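Local atomic coordinates of leucine-rich repeat protein (Bacteroides thetaiotaomicron, PDB entry 4ECN), a protein that is of unknown function but, as an extracellular leucine-rich repeat protein, probably binds other proteins. Residues A[275-280]-A[338-343]. Residues are numbered along the deposited sequence; the frame is centred on the assembly and turned at random.
Sequences KAIWEA and RVPDAI
Helix 266-280 packs on a strand-turn-3-10 element of the leucine-rich repeat fold: A276, I277 and A280 lie against P340, A342 and I343 of segment 338-343. The contact is apolar, and no hydrogen bond crosses it. The P340 ring meets the helix over the backbone of I277 and the methyl of A280. P340 CG is 3.8 Å from I277 CA, and P340 CD is 3.7 Å from A280 CB. The same methyl also meets the backbone carbonyl two residues before the proline, with A280 CB 3.6 Å from R338 O. One helical turn earlier, two methyls touch tip to tip, A276 CB to A342 CB at 3.8 Å.

The sequence RVPDAI of 338-343 is consistent with the IPxxI portion of plant-type leucine-rich repeats, where a short strand leads into a 3-10 segment. Helix 266-280 probably caps one end of the solenoid.

I277 contributes the most contact area. Its CG1 branch is anti to the carbonyl carbon (chi1 -67°), and it passes P340 CG at 4.0 Å. I277 CD1 then arrives 3.9 Å from I343 CA. The I277 side chain crosses both P340 and the I343 side chain at about a right angle.

Strand 338-339 pairs in parallel with strand 436-440. Away from the helix, R338 forms a salt bridge with E470, and the D341 carboxylate accepts hydrogen bonds from the backbone N of E470 and of D471.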
# COMPACT_ATOMS: atom_id res chain seq x y z
N LYS A 275 -20.08 7.99 9.94
CA LYS A 275 -20.97 8.42 8.87
C LYS A 275 -20.61 9.82 8.45
O LYS A 275 -20.59 10.09 7.24
CB LYS A 275 -22.45 8.32 9.24
CG LYS A 275 -23.30 8.13 7.97
CD LYS A 275 -24.81 8.21 8.23
CE LYS A 275 -25.69 7.82 7.05
NZ LYS A 275 -25.53 8.70 5.86
N ALA A 276 -20.24 10.69 9.41
CA ALA A 276 -19.81 12.07 9.11
C ALA A 276 -18.58 12.04 8.20
O ALA A 276 -18.65 12.57 7.10
CB ALA A 276 -19.53 12.85 10.39
N ILE A 277 -17.49 11.35 8.63
CA ILE A 277 -16.23 11.17 7.91
C ILE A 277 -16.51 10.68 6.48
O ILE A 277 -15.99 11.27 5.52
CB ILE A 277 -15.33 10.18 8.70
CG1 ILE A 277 -14.90 10.81 10.05
CG2 ILE A 277 -14.12 9.72 7.86
CD1 ILE A 277 -14.43 9.80 11.14
N TRP A 278 -17.38 9.64 6.34
CA TRP A 278 -17.78 9.04 5.06
C TRP A 278 -18.49 10.09 4.18
O TRP A 278 -18.12 10.25 3.02
CB TRP A 278 -18.67 7.82 5.32
CG TRP A 278 -19.06 7.05 4.09
CD1 TRP A 278 -18.32 6.12 3.43
CD2 TRP A 278 -20.37 7.00 3.49
NE1 TRP A 278 -19.04 5.58 2.39
CE2 TRP A 278 -20.31 6.08 2.42
CE3 TRP A 278 -21.58 7.68 3.75
CZ2 TRP A 278 -21.40 5.84 1.58
CZ3 TRP A 278 -22.66 7.43 2.91
CH2 TRP A 278 -22.56 6.52 1.85
N GLU A 279 -19.43 10.85 4.74
CA GLU A 279 -20.17 11.88 3.99
C GLU A 279 -19.24 13.03 3.59
O GLU A 279 -19.34 13.50 2.45
CB GLU A 279 -21.38 12.39 4.77
CG GLU A 279 -22.44 11.31 4.87
CD GLU A 279 -23.87 11.73 5.09
OE1 GLU A 279 -24.13 12.57 5.99
OE2 GLU A 279 -24.75 11.15 4.42
N ALA A 280 -18.29 13.43 4.47
CA ALA A 280 -17.32 14.51 4.20
C ALA A 280 -16.27 14.11 3.15
O ALA A 280 -15.73 14.99 2.49
CB ALA A 280 -16.62 14.91 5.48
N ARG A 338 -12.30 16.70 2.81
CA ARG A 338 -11.68 17.23 4.02
C ARG A 338 -12.03 16.35 5.20
O ARG A 338 -13.22 16.10 5.42
CB ARG A 338 -12.17 18.68 4.26
CG ARG A 338 -12.07 19.57 3.02
CD ARG A 338 -12.68 20.95 3.19
NE ARG A 338 -11.76 21.89 3.84
CZ ARG A 338 -11.94 22.35 5.07
NH1 ARG A 338 -13.00 21.99 5.77
NH2 ARG A 338 -11.06 23.19 5.60
N VAL A 339 -11.01 15.86 5.97
CA VAL A 339 -11.26 15.01 7.14
C VAL A 339 -11.94 15.90 8.20
O VAL A 339 -11.33 16.89 8.61
CB VAL A 339 -10.01 14.28 7.66
CG1 VAL A 339 -10.32 13.51 8.93
CG2 VAL A 339 -9.43 13.36 6.58
N PRO A 340 -13.22 15.61 8.58
CA PRO A 340 -13.93 16.49 9.53
C PRO A 340 -13.47 16.32 10.98
O PRO A 340 -12.80 15.35 11.31
CB PRO A 340 -15.38 16.07 9.35
CG PRO A 340 -15.31 14.64 9.00
CD PRO A 340 -14.08 14.48 8.16
N ASP A 341 -13.89 17.24 11.87
CA ASP A 341 -13.52 17.25 13.29
C ASP A 341 -14.10 16.06 14.05
O ASP A 341 -13.63 15.73 15.13
CB ASP A 341 -13.96 18.56 13.93
CG ASP A 341 -13.56 19.75 13.10
OD1 ASP A 341 -12.34 19.92 12.85
OD2 ASP A 341 -14.47 20.42 12.57
N ALA A 342 -15.10 15.40 13.44
CA ALA A 342 -15.76 14.20 13.94
C ALA A 342 -14.76 13.06 14.22
O ALA A 342 -15.02 12.25 15.10
CB ALA A 342 -16.79 13.73 12.92
N ILE A 343 -13.60 13.03 13.52
CA ILE A 343 -12.57 12.01 13.75
C ILE A 343 -12.02 12.12 15.22
O ILE A 343 -11.49 11.14 15.75
CB ILE A 343 -11.44 12.10 12.69
CG1 ILE A 343 -10.61 10.79 12.66
CG2 ILE A 343 -10.58 13.36 12.84
CD1 ILE A 343 -10.18 10.38 11.23